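Long-range contacts in pseudouridine synthase (Pyrococcus abyssi, PDB 2AUS), which probably isomerises uridine to pseudouridine in RNA as Cbf5, the catalytic subunit of archaeal H/ACA ribonucleoproteins: residues P34-R38 against Q241-K245; I44-I49 against P90-A96; G134-Q138 against G177-S182. All coordinates share one frame; numbering follows the deposited sequence.

Contact 1 of 3, residues P34-R38 against Q241-K245; sequences PPDKR and QPMEK
The Arg38 guanidinium has the carbonyl O of Pro35 over one face, 3.4 Å above its plane and toward the rim, while its edge meets Glu244 OE2 and the backbone N of Met243 in plane. This is a two-pronged, end-on salt bridge linking a type I beta turn at 34-37 to the turn that follows strand 241-242. Arg38 NH2 reaches Glu244 OE1 at 2.7 Å, and NH1 reaches OE2 at 3.2 Å. Both oxygens are approached from their syn sides, yet the two flat groups are not coplanar: their planes lie 44° apart, and the NH1 bond leaves the carboxylate plane more than the NH2 bond does. Arginine suits this place because two parallel N-H donors hold both oxygens and limit rotation of the carboxylate. A bend at chi2 (67°) folds the Glu244 chain back to meet the arginine coming from the opposite direction. Glu244 OE2 has a second partner, the backbone N of Leu296 in strand 296-302, so the acid also ties this corner to the PUA domain.

The rest is proline packing. Pro35 takes the second position of its turn, which its ring-fixed phi favours, and Lys37 N bonds to Pro34 O across it. The Pro35 ring lies across the Glu244 side chain at about a right angle, Pro35 CG to Glu244 CG at 3.9 Å. Pro242 supplies the other apolar surface, with its CB 4.2 Å from Pro35 CB and its CG 3.6 Å from Pro35 O.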
# COMPACT_ATOMS: atom_id res chain seq x y z
N PRO A 34 -38.10 15.74 1.77
CA PRO A 34 -37.20 16.87 2.03
C PRO A 34 -35.86 16.14 1.83
O PRO A 34 -35.68 15.02 2.32
CB PRO A 34 -37.46 17.19 3.49
CG PRO A 34 -38.93 16.87 3.64
CD PRO A 34 -39.06 15.57 2.88
N PRO A 35 -34.92 16.74 1.08
CA PRO A 35 -33.61 16.12 0.82
C PRO A 35 -32.95 15.36 1.98
O PRO A 35 -32.42 14.26 1.79
CB PRO A 35 -32.76 17.31 0.35
CG PRO A 35 -33.77 18.18 -0.34
CD PRO A 35 -34.95 18.13 0.61
N ASP A 36 -32.98 15.95 3.17
CA ASP A 36 -32.36 15.33 4.34
C ASP A 36 -33.26 14.37 5.11
O ASP A 36 -32.86 13.87 6.17
CB ASP A 36 -31.88 16.42 5.30
CG ASP A 36 -33.02 17.22 5.89
OD1 ASP A 36 -33.86 17.73 5.12
OD2 ASP A 36 -33.08 17.32 7.14
N LYS A 37 -34.45 14.09 4.60
CA LYS A 37 -35.37 13.19 5.28
C LYS A 37 -35.73 12.01 4.40
O LYS A 37 -36.86 11.54 4.42
CB LYS A 37 -36.65 13.93 5.67
CG LYS A 37 -36.46 14.95 6.79
CD LYS A 37 -36.14 14.25 8.10
CE LYS A 37 -35.85 15.26 9.21
NZ LYS A 37 -36.97 16.24 9.35
N ARG A 38 -34.76 11.54 3.63
CA ARG A 38 -35.01 10.41 2.75
C ARG A 38 -34.69 9.08 3.41
O ARG A 38 -33.71 8.96 4.14
CB ARG A 38 -34.21 10.58 1.45
CG ARG A 38 -34.70 11.77 0.61
CD ARG A 38 -34.26 11.71 -0.86
NE ARG A 38 -32.91 12.23 -1.03
CZ ARG A 38 -32.59 13.31 -1.74
NH1 ARG A 38 -33.51 14.01 -2.38
NH2 ARG A 38 -31.32 13.70 -1.79
N GLN A 241 -23.99 12.72 2.29
CA GLN A 241 -24.82 13.91 2.19
C GLN A 241 -25.82 13.78 1.05
O GLN A 241 -25.60 13.03 0.10
CB GLN A 241 -23.96 15.15 1.95
CG GLN A 241 -22.75 15.27 2.87
CD GLN A 241 -23.09 14.92 4.29
OE1 GLN A 241 -24.03 15.46 4.86
NE2 GLN A 241 -22.34 13.99 4.87
N PRO A 242 -26.94 14.51 1.14
CA PRO A 242 -27.92 14.42 0.05
C PRO A 242 -27.22 15.00 -1.18
O PRO A 242 -26.38 15.90 -1.06
CB PRO A 242 -29.06 15.32 0.52
CG PRO A 242 -28.94 15.28 2.03
CD PRO A 242 -27.44 15.37 2.23
N MET A 243 -27.53 14.49 -2.36
CA MET A 243 -26.88 14.98 -3.58
C MET A 243 -27.02 16.50 -3.75
O MET A 243 -26.19 17.13 -4.42
CB MET A 243 -27.47 14.28 -4.80
CG MET A 243 -28.91 14.63 -5.06
SD MET A 243 -29.59 13.84 -6.53
CE MET A 243 -31.36 13.93 -6.17
N GLU A 244 -28.06 17.07 -3.16
CA GLU A 244 -28.31 18.52 -3.24
C GLU A 244 -27.13 19.35 -2.74
O GLU A 244 -26.95 20.50 -3.14
CB GLU A 244 -29.57 18.89 -2.44
CG GLU A 244 -30.91 18.44 -3.04
CD GLU A 244 -31.11 16.93 -3.06
OE1 GLU A 244 -30.44 16.20 -2.30
OE2 GLU A 244 -31.98 16.47 -3.84
N LYS A 245 -26.32 18.76 -1.86
CA LYS A 245 -25.15 19.45 -1.33
C LYS A 245 -24.22 19.86 -2.48
O LYS A 245 -23.59 20.92 -2.42
CB LYS A 245 -24.41 18.54 -0.35
CG LYS A 245 -23.09 19.10 0.21
CD LYS A 245 -23.30 20.28 1.15
CE LYS A 245 -21.98 20.73 1.80
NZ LYS A 245 -21.30 19.58 2.50

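Contact 2 of 3, residues I44-I49 against P90-A96; sequences IQYGVI and PVALERA
In the TruB-type catalytic domain, strand 47-53, from the DKCLD region, pairs antiparallel with strand 88-93, from the TruB region, in the mixed sheet that also holds strand 241-242, and here Val48 faces Ala92 while Ile49 faces Val91. The latter is a hydrogen-bonded pair: Ile49 N gives a nearly straight bond to Val91 O (2.7 Å, 175°), and Val91 N returns one to Ile49 O. Farther along, Leu93 N bonds to Gly47 O at 2.8 Å. Val48 and Ala92 form the non-hydrogen-bonded pair, CA atoms 4.1 Å apart, and Val48 CG1 rests on the small Ala92 methyl.

The two sides of the sheet take different apolar residues. Beta-branched Ile49 and Val91 suit extended strands, and with Leu93 they face Ile66 of helix 59-69. With its CG1 anti to the carbonyl carbon (chi1 -58°), Ile49 extends CD1 to Leu93 CD2, 3.8 Å away. Val48 looks to the other side, against Phe208.

Beyond the strands, helix 40-45 ends and the polar residues meet. Arg95 runs alongside Tyr46, pointing the same way: its CB sits over the ring face, 3.9 Å from the centroid, in a CH-pi contact, and bends at chi2 and chi3 bring NE to Tyr46 OH at 2.9 Å, a weak bond at 125°. The guanidinium goes on to Phe324 O through NH2. Glu94 sends OE1 to the backbone N atoms of Glu73 and Lys74. Ala96 N, bonded within its own turn to Leu93 O, makes a weak second bond to Gln45 O. The chemistry thus implies a division of labour: backbone bonds and apolar side chains fix the buried strands, whereas the long polar chains at their end fasten the pair to neighbouring loops.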
# COMPACT_ATOMS: atom_id res chain seq x y z
N ILE A 44 -28.85 6.97 0.18
CA ILE A 44 -27.61 6.49 -0.41
C ILE A 44 -27.70 6.51 -1.93
O ILE A 44 -26.73 6.87 -2.61
CB ILE A 44 -27.30 5.05 0.10
CG1 ILE A 44 -26.96 5.11 1.59
CG2 ILE A 44 -26.17 4.43 -0.71
CD1 ILE A 44 -26.59 3.77 2.20
N GLN A 45 -28.86 6.16 -2.47
CA GLN A 45 -29.08 6.16 -3.91
C GLN A 45 -28.88 7.55 -4.50
O GLN A 45 -28.49 7.68 -5.66
CB GLN A 45 -30.51 5.70 -4.23
CG GLN A 45 -30.73 4.21 -4.18
CD GLN A 45 -30.26 3.52 -5.45
OE1 GLN A 45 -30.72 3.84 -6.55
NE2 GLN A 45 -29.35 2.56 -5.31
N TYR A 46 -29.15 8.57 -3.70
CA TYR A 46 -29.02 9.95 -4.13
C TYR A 46 -28.08 10.72 -3.22
O TYR A 46 -28.31 11.89 -2.92
CB TYR A 46 -30.40 10.62 -4.15
CG TYR A 46 -31.35 9.99 -5.14
CD1 TYR A 46 -31.36 10.38 -6.47
CD2 TYR A 46 -32.15 8.91 -4.77
CE1 TYR A 46 -32.14 9.72 -7.41
CE2 TYR A 46 -32.93 8.24 -5.69
CZ TYR A 46 -32.92 8.65 -7.01
OH TYR A 46 -33.64 7.95 -7.95
N GLY A 47 -27.02 10.05 -2.77
CA GLY A 47 -26.09 10.71 -1.87
C GLY A 47 -24.72 11.00 -2.46
O GLY A 47 -24.34 10.46 -3.51
N VAL A 48 -23.98 11.88 -1.79
CA VAL A 48 -22.63 12.26 -2.18
C VAL A 48 -21.78 12.20 -0.92
O VAL A 48 -22.20 12.66 0.14
CB VAL A 48 -22.57 13.71 -2.73
CG1 VAL A 48 -23.19 13.77 -4.10
CG2 VAL A 48 -23.30 14.65 -1.78
N ILE A 49 -20.60 11.61 -1.03
CA ILE A 49 -19.71 11.48 0.12
C ILE A 49 -18.62 12.54 0.08
O ILE A 49 -18.00 12.76 -0.96
CB ILE A 49 -19.01 10.10 0.14
CG1 ILE A 49 -20.06 8.99 0.18
CG2 ILE A 49 -18.09 9.99 1.36
CD1 ILE A 49 -19.46 7.58 0.17
N PRO A 90 -15.07 14.68 -3.39
CA PRO A 90 -16.51 14.40 -3.43
C PRO A 90 -16.77 13.17 -4.30
O PRO A 90 -16.32 13.10 -5.45
CB PRO A 90 -17.09 15.67 -4.05
CG PRO A 90 -16.12 16.72 -3.63
CD PRO A 90 -14.79 16.04 -3.87
N VAL A 91 -17.50 12.21 -3.75
CA VAL A 91 -17.82 11.01 -4.50
C VAL A 91 -19.34 10.85 -4.52
O VAL A 91 -19.96 10.60 -3.48
CB VAL A 91 -17.18 9.75 -3.86
CG1 VAL A 91 -17.49 8.52 -4.70
CG2 VAL A 91 -15.68 9.93 -3.75
N ALA A 92 -19.94 11.03 -5.70
CA ALA A 92 -21.39 10.90 -5.85
C ALA A 92 -21.72 9.42 -6.00
O ALA A 92 -20.98 8.67 -6.65
CB ALA A 92 -21.86 11.70 -7.06
N LEU A 93 -22.83 8.99 -5.40
CA LEU A 93 -23.22 7.59 -5.43
C LEU A 93 -24.45 7.23 -6.27
O LEU A 93 -25.41 8.01 -6.38
CB LEU A 93 -23.49 7.10 -4.00
CG LEU A 93 -22.53 7.58 -2.91
CD1 LEU A 93 -23.06 7.13 -1.56
CD2 LEU A 93 -21.12 7.02 -3.15
N GLU A 94 -24.42 6.03 -6.83
CA GLU A 94 -25.51 5.48 -7.61
C GLU A 94 -26.21 6.47 -8.54
O GLU A 94 -25.61 7.00 -9.47
CB GLU A 94 -26.53 4.85 -6.65
CG GLU A 94 -25.91 3.85 -5.67
CD GLU A 94 -25.72 2.46 -6.27
OE1 GLU A 94 -25.28 2.36 -7.43
OE2 GLU A 94 -26.00 1.46 -5.57
N ARG A 95 -27.48 6.73 -8.26
CA ARG A 95 -28.30 7.63 -9.06
C ARG A 95 -27.82 9.08 -9.10
O ARG A 95 -28.17 9.83 -10.01
CB ARG A 95 -29.74 7.59 -8.55
CG ARG A 95 -30.43 6.25 -8.75
CD ARG A 95 -31.10 6.20 -10.11
NE ARG A 95 -32.00 7.34 -10.28
CZ ARG A 95 -32.72 7.58 -11.37
NH1 ARG A 95 -32.65 6.74 -12.40
NH2 ARG A 95 -33.49 8.66 -11.44
N ALA A 96 -27.03 9.48 -8.11
CA ALA A 96 -26.51 10.84 -8.05
C ALA A 96 -25.13 10.97 -8.69
O ALA A 96 -24.59 12.08 -8.80
CB ALA A 96 -26.44 11.29 -6.60

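Contact 3 of 3, residues G134-Q138 against G177-S182; sequences GEIIQ and GTYIRS. With PO4 (phosphate ion), chain E.
Gln138 supplies all the hydrogen bonds across this contact through its side-chain amide. Its OE1 accepts from Tyr179 N at 3.0 Å, in the carbonyl plane and on a lone pair (148° at the hydrogen). Its NE2 gives a weaker, well-bent bond to Gly177 O at 3.1 Å. One acceptor and one donor on one amide match an N-H and a C=O of the loop backbone and fix which way round the amide sits. CG lies between backbone N and carbonyl carbon (chi1 36°), and the extended chain beyond carries the amide across.

Edge strand 134-137 of the antiparallel sheet is joined to the start of helix 180-191, where Tyr179 holds the N-cap position. The GTYIRS sequence of 177-182 matches a TruB-family motif whose tyrosine and arginine line the active site in relatives, so the loop probably borders the uridine pocket.

Packing is lighter. The Tyr179 ring has Gln138 NE2 over one face, Tyr179 CG to Gln138 NE2 at 3.9 Å, with the amide and ring planes 32° apart. Ser182 brings OG to 3.3 Å from Gln138 CB, its small side chain letting the glutamine stem come close.

A phosphate ion, probably from the crystallisation liquor, takes a weak bond from Gly177 N at O1 and sets O4 at the Tyr179 ring's edge. Glycine readily takes the positive phi of residue 177, which turns N to the phosphate and O to Gln138.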
# COMPACT_ATOMS: atom_id res chain seq x y z
N GLY A 134 -4.25 36.34 -8.08
CA GLY A 134 -4.90 36.95 -9.23
C GLY A 134 -4.69 36.07 -10.44
O GLY A 134 -4.44 34.87 -10.31
N GLU A 135 -4.76 36.66 -11.63
CA GLU A 135 -4.57 35.91 -12.86
C GLU A 135 -3.17 35.32 -13.00
O GLU A 135 -2.18 35.98 -12.69
CB GLU A 135 -4.84 36.79 -14.08
CG GLU A 135 -6.27 37.30 -14.21
CD GLU A 135 -7.29 36.18 -14.31
OE1 GLU A 135 -7.03 35.21 -15.05
OE2 GLU A 135 -8.35 36.28 -13.66
N ILE A 136 -3.11 34.08 -13.45
CA ILE A 136 -1.85 33.40 -13.69
C ILE A 136 -2.06 32.58 -14.95
O ILE A 136 -3.19 32.25 -15.30
CB ILE A 136 -1.45 32.46 -12.52
CG1 ILE A 136 -2.53 31.41 -12.28
CG2 ILE A 136 -1.21 33.28 -11.26
CD1 ILE A 136 -2.20 30.05 -12.84
N ILE A 137 -0.98 32.27 -15.65
CA ILE A 137 -1.09 31.47 -16.87
C ILE A 137 -0.25 30.22 -16.71
O ILE A 137 0.90 30.29 -16.31
CB ILE A 137 -0.64 32.27 -18.10
CG1 ILE A 137 -1.57 33.47 -18.30
CG2 ILE A 137 -0.66 31.38 -19.34
CD1 ILE A 137 -1.20 34.38 -19.46
N GLN A 138 -0.84 29.07 -17.01
CA GLN A 138 -0.15 27.80 -16.86
C GLN A 138 -0.19 26.94 -18.12
O GLN A 138 -1.16 26.99 -18.88
CB GLN A 138 -0.77 27.05 -15.68
CG GLN A 138 -2.27 27.25 -15.58
CD GLN A 138 -2.89 26.47 -14.43
OE1 GLN A 138 -2.40 26.50 -13.30
NE2 GLN A 138 -3.99 25.77 -14.72
N GLY A 177 -9.77 24.10 -12.24
CA GLY A 177 -8.81 23.83 -13.29
C GLY A 177 -7.42 24.41 -13.09
O GLY A 177 -6.57 24.31 -13.98
N THR A 178 -7.17 25.02 -11.94
CA THR A 178 -5.85 25.58 -11.69
C THR A 178 -4.93 24.47 -11.19
O THR A 178 -5.27 23.73 -10.27
CB THR A 178 -5.90 26.70 -10.63
OG1 THR A 178 -6.87 27.68 -11.02
CG2 THR A 178 -4.54 27.37 -10.49
N TYR A 179 -3.76 24.34 -11.82
CA TYR A 179 -2.78 23.33 -11.44
C TYR A 179 -1.83 23.91 -10.40
O TYR A 179 -1.07 24.84 -10.69
CB TYR A 179 -1.98 22.90 -12.68
CG TYR A 179 -2.81 22.18 -13.72
CD1 TYR A 179 -2.31 21.97 -15.01
CD2 TYR A 179 -4.07 21.66 -13.41
CE1 TYR A 179 -3.04 21.27 -15.97
CE2 TYR A 179 -4.81 20.95 -14.36
CZ TYR A 179 -4.29 20.76 -15.63
OH TYR A 179 -5.01 20.05 -16.57
N ILE A 180 -1.86 23.35 -9.20
CA ILE A 180 -1.00 23.84 -8.13
C ILE A 180 0.47 23.57 -8.39
O ILE A 180 1.32 24.40 -8.07
CB ILE A 180 -1.39 23.23 -6.77
CG1 ILE A 180 -2.89 23.39 -6.55
CG2 ILE A 180 -0.60 23.91 -5.66
CD1 ILE A 180 -3.39 24.82 -6.69
N ARG A 181 0.77 22.40 -8.96
CA ARG A 181 2.16 22.06 -9.25
C ARG A 181 2.77 23.12 -10.16
O ARG A 181 3.91 23.56 -9.94
CB ARG A 181 2.26 20.68 -9.91
CG ARG A 181 3.70 20.21 -10.09
CD ARG A 181 3.81 18.89 -10.85
NE ARG A 181 3.37 17.74 -10.06
CZ ARG A 181 3.97 17.31 -8.95
NH1 ARG A 181 5.05 17.94 -8.49
NH2 ARG A 181 3.50 16.25 -8.31
N SER A 182 2.02 23.53 -11.18
CA SER A 182 2.48 24.55 -12.12
C SER A 182 2.62 25.89 -11.41
O SER A 182 3.58 26.63 -11.64
CB SER A 182 1.49 24.67 -13.29
OG SER A 182 1.84 25.76 -14.13
P PO4 E . -9.42 21.21 -10.59
O1 PO4 E . -8.94 22.42 -9.78
O2 PO4 E . -10.73 21.24 -11.42
O3 PO4 E . -9.40 19.91 -9.71
O4 PO4 E . -8.29 21.17 -11.60

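Contacts 1 and 2 are neighbours, their centres 10 Å apart, and share one mixed sheet: strand 47-53 has strand 88-93 and strand 241-242 as partners. They touch directly through two probable backbone hydrogen bonds, Gln241 O to Val48 N (2.7 Å) and Met243 N to Tyr46 O. Contact 3 lies across the chain's centre, about 34 Å and 30 Å from the centres of contacts 1 and 2, at the edge strand 134-137 of a separate antiparallel sheet. Along the chain, contact 1 spans the other two, and contact 2 closes before contact 3 opens. The chain between the two ends of contact 1 supplies the whole antiparallel sheet and most of the mixed one, which strand 241-242 completes.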